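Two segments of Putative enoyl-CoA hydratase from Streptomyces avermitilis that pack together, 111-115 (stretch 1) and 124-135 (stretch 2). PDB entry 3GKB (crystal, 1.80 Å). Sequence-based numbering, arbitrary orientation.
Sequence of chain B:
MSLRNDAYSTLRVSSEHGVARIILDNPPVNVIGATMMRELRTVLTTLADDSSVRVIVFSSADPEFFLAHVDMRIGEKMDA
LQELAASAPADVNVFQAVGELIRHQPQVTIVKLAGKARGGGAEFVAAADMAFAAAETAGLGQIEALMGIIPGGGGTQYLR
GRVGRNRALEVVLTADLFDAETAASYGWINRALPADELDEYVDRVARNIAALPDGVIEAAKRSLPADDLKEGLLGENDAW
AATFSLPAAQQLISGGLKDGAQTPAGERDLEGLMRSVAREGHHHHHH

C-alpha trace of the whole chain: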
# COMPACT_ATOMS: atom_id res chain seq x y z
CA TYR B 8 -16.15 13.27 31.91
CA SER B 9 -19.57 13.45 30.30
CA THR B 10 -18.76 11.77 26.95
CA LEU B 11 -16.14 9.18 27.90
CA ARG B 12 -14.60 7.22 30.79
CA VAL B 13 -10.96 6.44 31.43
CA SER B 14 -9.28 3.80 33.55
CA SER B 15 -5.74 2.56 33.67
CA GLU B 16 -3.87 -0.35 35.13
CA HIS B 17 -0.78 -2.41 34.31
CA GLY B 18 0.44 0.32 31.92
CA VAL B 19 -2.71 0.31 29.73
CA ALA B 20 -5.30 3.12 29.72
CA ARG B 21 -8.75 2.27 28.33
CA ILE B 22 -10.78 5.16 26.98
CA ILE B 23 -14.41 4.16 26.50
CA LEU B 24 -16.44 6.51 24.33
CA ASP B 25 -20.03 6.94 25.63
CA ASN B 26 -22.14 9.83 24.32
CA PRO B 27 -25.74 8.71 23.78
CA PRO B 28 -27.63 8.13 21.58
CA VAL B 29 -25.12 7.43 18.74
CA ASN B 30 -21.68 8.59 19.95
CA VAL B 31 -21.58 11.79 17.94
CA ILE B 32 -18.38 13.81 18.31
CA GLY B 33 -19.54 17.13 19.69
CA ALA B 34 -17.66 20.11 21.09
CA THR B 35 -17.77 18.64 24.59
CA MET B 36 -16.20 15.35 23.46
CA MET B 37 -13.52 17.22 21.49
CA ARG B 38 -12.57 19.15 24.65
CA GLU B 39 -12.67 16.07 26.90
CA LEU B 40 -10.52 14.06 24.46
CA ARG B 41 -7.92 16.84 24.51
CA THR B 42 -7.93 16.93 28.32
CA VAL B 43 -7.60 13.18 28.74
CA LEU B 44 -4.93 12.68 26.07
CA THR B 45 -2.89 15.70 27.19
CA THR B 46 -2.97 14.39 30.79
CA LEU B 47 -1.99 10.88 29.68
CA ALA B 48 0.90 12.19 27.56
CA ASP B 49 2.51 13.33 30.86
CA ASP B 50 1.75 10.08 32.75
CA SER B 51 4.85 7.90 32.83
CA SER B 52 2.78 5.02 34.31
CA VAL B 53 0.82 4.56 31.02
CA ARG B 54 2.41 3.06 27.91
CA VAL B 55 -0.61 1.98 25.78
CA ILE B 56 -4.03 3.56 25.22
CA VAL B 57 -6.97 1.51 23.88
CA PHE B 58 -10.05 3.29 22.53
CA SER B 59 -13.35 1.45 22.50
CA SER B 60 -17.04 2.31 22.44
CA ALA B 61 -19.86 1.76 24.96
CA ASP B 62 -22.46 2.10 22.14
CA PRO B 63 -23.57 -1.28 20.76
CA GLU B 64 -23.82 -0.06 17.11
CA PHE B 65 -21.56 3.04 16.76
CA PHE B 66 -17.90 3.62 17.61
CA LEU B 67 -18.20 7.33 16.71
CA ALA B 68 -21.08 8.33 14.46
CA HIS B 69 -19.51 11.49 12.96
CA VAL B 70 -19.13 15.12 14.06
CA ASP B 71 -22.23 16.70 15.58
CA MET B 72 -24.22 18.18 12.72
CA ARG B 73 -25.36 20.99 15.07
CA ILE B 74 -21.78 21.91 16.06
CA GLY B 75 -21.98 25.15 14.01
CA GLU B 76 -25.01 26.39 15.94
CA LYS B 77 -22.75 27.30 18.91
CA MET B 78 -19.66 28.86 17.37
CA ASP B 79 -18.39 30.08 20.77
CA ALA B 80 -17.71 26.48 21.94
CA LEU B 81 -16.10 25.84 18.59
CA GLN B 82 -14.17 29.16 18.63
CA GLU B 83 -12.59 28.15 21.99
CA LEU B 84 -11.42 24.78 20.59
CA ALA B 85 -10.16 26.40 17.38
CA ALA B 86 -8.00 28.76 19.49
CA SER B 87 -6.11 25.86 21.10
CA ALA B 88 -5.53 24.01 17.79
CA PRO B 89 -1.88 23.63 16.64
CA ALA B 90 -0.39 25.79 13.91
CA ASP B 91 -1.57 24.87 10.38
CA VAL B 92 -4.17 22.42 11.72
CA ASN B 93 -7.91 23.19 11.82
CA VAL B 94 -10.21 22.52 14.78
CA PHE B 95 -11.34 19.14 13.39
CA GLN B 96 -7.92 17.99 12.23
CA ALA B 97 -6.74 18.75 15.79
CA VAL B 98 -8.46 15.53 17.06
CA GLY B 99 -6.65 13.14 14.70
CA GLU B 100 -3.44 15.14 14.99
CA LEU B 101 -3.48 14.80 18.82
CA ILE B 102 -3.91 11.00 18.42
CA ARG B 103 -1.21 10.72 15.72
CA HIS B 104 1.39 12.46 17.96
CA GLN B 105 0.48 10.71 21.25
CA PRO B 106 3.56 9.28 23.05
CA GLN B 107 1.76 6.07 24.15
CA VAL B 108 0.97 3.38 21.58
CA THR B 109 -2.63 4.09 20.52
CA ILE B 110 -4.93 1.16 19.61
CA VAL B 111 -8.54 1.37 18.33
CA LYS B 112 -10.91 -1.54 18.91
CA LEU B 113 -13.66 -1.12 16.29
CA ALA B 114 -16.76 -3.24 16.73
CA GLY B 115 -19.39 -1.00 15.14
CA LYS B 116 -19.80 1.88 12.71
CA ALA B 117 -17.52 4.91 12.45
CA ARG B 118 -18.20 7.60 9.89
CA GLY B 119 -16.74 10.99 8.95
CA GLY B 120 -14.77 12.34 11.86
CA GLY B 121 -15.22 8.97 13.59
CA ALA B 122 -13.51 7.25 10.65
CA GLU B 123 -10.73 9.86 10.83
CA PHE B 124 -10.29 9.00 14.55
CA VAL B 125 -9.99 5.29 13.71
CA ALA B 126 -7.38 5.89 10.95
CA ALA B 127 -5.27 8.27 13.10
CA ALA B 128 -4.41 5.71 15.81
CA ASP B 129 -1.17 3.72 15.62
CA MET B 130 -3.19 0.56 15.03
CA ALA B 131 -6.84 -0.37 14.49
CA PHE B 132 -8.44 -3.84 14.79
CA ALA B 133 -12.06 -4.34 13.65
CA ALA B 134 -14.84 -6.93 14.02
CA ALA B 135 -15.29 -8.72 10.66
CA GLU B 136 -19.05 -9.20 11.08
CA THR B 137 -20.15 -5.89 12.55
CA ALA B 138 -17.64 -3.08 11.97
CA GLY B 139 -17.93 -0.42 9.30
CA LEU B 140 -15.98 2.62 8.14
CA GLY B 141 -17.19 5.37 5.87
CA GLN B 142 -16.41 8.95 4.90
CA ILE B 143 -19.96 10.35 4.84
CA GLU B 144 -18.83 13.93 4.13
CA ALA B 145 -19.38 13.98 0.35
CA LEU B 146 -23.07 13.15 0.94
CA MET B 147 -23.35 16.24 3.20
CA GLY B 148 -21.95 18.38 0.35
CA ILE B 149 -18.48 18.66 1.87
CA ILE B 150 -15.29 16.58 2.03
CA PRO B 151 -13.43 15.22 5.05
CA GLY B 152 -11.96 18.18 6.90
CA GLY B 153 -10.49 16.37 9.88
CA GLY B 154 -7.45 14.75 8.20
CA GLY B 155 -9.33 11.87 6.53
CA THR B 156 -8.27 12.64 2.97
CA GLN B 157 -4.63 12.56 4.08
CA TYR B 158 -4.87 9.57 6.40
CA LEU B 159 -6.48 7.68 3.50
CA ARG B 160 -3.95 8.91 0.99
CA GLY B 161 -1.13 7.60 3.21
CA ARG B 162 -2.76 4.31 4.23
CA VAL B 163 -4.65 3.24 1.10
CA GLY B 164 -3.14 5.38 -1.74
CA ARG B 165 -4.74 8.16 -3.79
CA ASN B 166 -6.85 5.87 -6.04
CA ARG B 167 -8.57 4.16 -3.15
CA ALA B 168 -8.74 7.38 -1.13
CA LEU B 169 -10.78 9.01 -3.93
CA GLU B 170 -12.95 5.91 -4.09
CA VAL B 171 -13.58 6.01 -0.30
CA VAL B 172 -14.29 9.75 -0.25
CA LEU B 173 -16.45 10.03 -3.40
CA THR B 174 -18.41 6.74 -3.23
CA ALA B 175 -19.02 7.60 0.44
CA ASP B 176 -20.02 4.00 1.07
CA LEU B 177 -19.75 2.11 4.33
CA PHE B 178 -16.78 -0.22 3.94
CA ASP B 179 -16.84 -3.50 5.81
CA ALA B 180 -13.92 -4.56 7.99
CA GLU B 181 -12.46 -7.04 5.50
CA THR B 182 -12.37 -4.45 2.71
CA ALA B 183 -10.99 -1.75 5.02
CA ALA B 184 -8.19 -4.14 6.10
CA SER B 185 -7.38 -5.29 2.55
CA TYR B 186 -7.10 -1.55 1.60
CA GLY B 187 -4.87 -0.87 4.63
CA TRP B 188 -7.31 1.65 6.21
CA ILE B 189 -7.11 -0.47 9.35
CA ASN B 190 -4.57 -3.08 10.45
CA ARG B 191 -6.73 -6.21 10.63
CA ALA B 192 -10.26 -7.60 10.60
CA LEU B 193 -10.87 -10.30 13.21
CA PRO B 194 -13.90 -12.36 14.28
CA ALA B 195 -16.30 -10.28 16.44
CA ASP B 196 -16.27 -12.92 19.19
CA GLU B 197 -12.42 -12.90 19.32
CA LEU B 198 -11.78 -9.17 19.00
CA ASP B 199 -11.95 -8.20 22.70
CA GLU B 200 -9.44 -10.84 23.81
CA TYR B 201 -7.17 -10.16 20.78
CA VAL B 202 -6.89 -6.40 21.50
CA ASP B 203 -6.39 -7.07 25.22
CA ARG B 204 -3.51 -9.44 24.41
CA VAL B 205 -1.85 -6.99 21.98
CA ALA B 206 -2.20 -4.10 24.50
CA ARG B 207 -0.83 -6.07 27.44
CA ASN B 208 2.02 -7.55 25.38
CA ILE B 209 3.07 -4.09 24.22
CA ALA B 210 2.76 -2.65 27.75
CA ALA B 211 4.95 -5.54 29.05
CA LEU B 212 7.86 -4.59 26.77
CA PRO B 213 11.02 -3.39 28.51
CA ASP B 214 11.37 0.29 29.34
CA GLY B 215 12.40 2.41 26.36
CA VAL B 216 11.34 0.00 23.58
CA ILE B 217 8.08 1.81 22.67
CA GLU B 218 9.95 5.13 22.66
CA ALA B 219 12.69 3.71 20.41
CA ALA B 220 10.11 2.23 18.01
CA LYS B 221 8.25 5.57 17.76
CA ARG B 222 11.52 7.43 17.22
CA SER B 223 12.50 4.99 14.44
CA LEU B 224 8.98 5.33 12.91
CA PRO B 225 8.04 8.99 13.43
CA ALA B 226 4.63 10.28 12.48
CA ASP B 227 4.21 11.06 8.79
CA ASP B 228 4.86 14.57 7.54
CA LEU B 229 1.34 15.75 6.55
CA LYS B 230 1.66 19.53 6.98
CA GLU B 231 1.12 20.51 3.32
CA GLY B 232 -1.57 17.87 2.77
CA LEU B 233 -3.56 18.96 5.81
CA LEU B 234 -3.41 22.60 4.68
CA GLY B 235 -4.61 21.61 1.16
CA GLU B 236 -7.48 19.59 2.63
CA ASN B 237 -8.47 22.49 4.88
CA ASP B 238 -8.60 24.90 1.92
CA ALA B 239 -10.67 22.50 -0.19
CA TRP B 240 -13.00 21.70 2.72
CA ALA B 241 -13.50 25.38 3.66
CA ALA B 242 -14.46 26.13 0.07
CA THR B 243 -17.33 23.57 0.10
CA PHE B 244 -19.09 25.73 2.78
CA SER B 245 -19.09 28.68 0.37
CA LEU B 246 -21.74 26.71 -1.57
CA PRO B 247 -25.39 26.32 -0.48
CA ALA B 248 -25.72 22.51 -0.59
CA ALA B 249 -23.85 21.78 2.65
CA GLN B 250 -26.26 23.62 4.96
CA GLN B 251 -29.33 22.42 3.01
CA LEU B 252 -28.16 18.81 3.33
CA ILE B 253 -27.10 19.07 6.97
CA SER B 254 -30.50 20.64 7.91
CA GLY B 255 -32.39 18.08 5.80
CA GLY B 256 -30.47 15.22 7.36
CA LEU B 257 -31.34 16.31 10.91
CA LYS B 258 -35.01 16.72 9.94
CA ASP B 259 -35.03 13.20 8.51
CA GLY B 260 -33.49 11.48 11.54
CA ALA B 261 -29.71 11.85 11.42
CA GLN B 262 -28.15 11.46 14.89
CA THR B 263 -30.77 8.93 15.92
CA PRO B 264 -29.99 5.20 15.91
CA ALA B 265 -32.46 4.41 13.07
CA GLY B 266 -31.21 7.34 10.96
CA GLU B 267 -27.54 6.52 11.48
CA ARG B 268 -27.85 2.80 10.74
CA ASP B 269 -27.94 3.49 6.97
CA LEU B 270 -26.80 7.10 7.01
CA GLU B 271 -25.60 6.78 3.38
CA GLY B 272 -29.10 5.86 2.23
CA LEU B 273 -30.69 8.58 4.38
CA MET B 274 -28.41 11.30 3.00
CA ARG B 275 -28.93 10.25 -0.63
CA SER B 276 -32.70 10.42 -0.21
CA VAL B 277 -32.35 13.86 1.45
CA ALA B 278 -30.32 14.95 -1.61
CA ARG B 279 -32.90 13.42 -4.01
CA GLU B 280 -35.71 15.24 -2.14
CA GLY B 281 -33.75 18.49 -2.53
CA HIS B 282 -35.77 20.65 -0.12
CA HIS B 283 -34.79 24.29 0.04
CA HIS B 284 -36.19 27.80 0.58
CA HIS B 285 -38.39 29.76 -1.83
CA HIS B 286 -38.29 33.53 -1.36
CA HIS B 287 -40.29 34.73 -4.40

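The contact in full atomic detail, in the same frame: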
# COMPACT_ATOMS: atom_id res chain seq x y z
N VAL B 111 -7.07 1.27 18.42
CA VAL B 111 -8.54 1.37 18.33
C VAL B 111 -9.12 -0.03 18.18
O VAL B 111 -8.65 -0.83 17.36
CB VAL B 111 -9.01 2.26 17.14
CG1 VAL B 111 -10.52 2.06 16.85
CG2 VAL B 111 -8.68 3.77 17.40
N LYS B 112 -10.10 -0.34 19.02
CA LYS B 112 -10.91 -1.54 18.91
C LYS B 112 -12.27 -1.15 18.32
O LYS B 112 -13.10 -0.54 19.02
CB LYS B 112 -11.11 -2.16 20.28
CG LYS B 112 -12.00 -3.40 20.25
CD LYS B 112 -11.95 -4.16 21.58
CE LYS B 112 -12.64 -3.42 22.68
NZ LYS B 112 -12.73 -4.23 23.96
N LEU B 113 -12.49 -1.53 17.06
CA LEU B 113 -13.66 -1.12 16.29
C LEU B 113 -14.62 -2.29 16.11
O LEU B 113 -14.36 -3.20 15.32
CB LEU B 113 -13.24 -0.56 14.92
CG LEU B 113 -14.40 -0.09 14.01
CD1 LEU B 113 -15.07 1.16 14.65
CD2 LEU B 113 -13.94 0.20 12.60
N ALA B 114 -15.74 -2.22 16.82
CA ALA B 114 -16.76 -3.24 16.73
C ALA B 114 -17.94 -2.81 15.89
O ALA B 114 -18.54 -3.66 15.22
CB ALA B 114 -17.22 -3.67 18.14
N GLY B 115 -18.24 -1.52 15.85
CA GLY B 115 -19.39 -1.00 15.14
C GLY B 115 -19.02 -0.01 14.04
O GLY B 115 -17.95 -0.12 13.41
N PHE B 124 -10.77 9.39 13.21
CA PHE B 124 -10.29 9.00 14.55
C PHE B 124 -9.70 7.60 14.49
O PHE B 124 -8.53 7.36 14.88
CB PHE B 124 -11.49 9.09 15.52
CG PHE B 124 -11.17 8.91 16.96
CD1 PHE B 124 -11.44 9.94 17.86
CD2 PHE B 124 -10.68 7.72 17.47
CE1 PHE B 124 -11.19 9.82 19.19
CE2 PHE B 124 -10.42 7.60 18.85
CZ PHE B 124 -10.68 8.65 19.69
N VAL B 125 -10.46 6.68 13.87
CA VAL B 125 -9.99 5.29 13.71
C VAL B 125 -8.67 5.25 12.95
O VAL B 125 -7.75 4.54 13.38
CB VAL B 125 -11.05 4.39 13.03
CG1 VAL B 125 -10.46 2.98 12.69
CG2 VAL B 125 -12.32 4.28 13.91
N ALA B 126 -8.56 5.99 11.84
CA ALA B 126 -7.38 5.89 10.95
C ALA B 126 -6.14 6.56 11.55
O ALA B 126 -5.02 6.26 11.18
CB ALA B 126 -7.69 6.51 9.59
N ALA B 127 -6.35 7.45 12.52
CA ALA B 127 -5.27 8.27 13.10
C ALA B 127 -4.45 7.50 14.16
O ALA B 127 -3.28 7.82 14.41
CB ALA B 127 -5.85 9.52 13.74
N ALA B 128 -5.07 6.50 14.77
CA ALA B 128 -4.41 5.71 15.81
C ALA B 128 -3.25 4.90 15.23
O ALA B 128 -3.22 4.59 14.03
CB ALA B 128 -5.40 4.80 16.50
N ASP B 129 -2.29 4.53 16.08
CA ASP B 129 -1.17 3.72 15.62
C ASP B 129 -1.64 2.42 14.99
O ASP B 129 -1.09 1.96 13.97
CB ASP B 129 -0.18 3.41 16.73
CG ASP B 129 0.53 4.65 17.27
OD1 ASP B 129 0.68 5.66 16.55
OD2 ASP B 129 0.92 4.58 18.47
N MET B 130 -2.66 1.80 15.59
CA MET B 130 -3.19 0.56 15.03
C MET B 130 -4.69 0.44 15.31
O MET B 130 -5.18 0.96 16.35
CB MET B 130 -2.39 -0.70 15.50
CG MET B 130 -2.14 -0.92 16.96
SD MET B 130 -0.77 -2.15 17.39
CE MET B 130 0.68 -1.14 17.40
N ALA B 131 -5.41 -0.20 14.39
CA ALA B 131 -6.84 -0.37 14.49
C ALA B 131 -7.18 -1.82 14.11
O ALA B 131 -6.75 -2.33 13.06
CB ALA B 131 -7.57 0.56 13.57
N PHE B 132 -7.98 -2.45 14.96
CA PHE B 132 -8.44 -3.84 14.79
C PHE B 132 -9.97 -3.79 14.81
O PHE B 132 -10.56 -3.18 15.73
CB PHE B 132 -7.91 -4.72 15.94
CG PHE B 132 -6.40 -4.76 16.01
CD1 PHE B 132 -5.69 -5.45 15.04
CD2 PHE B 132 -5.69 -4.05 16.97
CE1 PHE B 132 -4.27 -5.48 15.07
CE2 PHE B 132 -4.29 -4.08 17.01
CZ PHE B 132 -3.59 -4.79 16.03
N ALA B 133 -10.60 -4.44 13.84
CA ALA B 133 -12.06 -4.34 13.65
C ALA B 133 -12.76 -5.70 13.57
O ALA B 133 -12.20 -6.68 13.08
CB ALA B 133 -12.40 -3.52 12.38
N ALA B 134 -14.00 -5.73 14.05
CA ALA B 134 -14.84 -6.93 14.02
C ALA B 134 -15.34 -7.20 12.58
O ALA B 134 -16.07 -6.38 11.98
CB ALA B 134 -16.04 -6.74 14.96
N ALA B 135 -14.98 -8.37 12.05
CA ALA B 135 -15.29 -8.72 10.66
C ALA B 135 -16.78 -8.63 10.37
O ALA B 135 -17.19 -8.10 9.33
CB ALA B 135 -14.74 -10.14 10.35

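Strand 111-113 and strand 130-134 lie side by side as parallel neighbours in a sheet, their N-to-C directions 17° apart and their axes approaching to 4.8 Å. The register pairs Val111 with Ala131, Lys112 with Phe132 and Leu113 with Ala133. Four backbone hydrogen bonds hold it. Val111 and Leu113 use both their amide and carbonyl groups, each reaching the residues before and after its partner, as parallel pairing requires: Val111 N donates to Met130 O (2.8 Å) and Val111 O accepts from Phe132 N (3.0 Å); Leu113 N donates to Phe132 O (2.9 Å) and Leu113 O accepts from Ala134 N (2.9 Å). The Leu113 N to Phe132 O bond is almost straight, at 178°. CA-H...O contacts supplement the ladder, the shortest from Ala133 CA to Leu113 O (3.1 Å); Ala131 CA lies 3.4 Å from Val111 O, and Lys112 CA 3.6 Å from Phe132 O.

Side chains alternate between the two faces. Val111, Leu113, Ala131 and Ala133 share one face, where the paired beta carbons sit close: Val111 CB to Ala131 CB is 4.2 Å and Leu113 CB to Ala133 CB 4.0 Å. Lys112 and Phe132 project from the other face, with Lys112 NZ hydrogen-bonded elsewhere in the structure.

The helix 124-127 and the residue following it pack against the first of these faces mainly through apolar side-chain contacts. Val125 CG2 touches the two strand side chains on this face, at 4.1 Å from Val111 CG1 and 4.2 Å from Leu113 CD1. The other methyl of Val111 meets Ala128, which has left helical geometry and turns its CB toward the strand (Val111 CG2 to Ala128 CB, 3.6 Å), and approaches the edge of the Phe124 ring (Val111 CG2 to Phe124 CD2, 4.4 Å). Val111, buried, thus joins sheet and helix. Together the two stretches bury 468 Å².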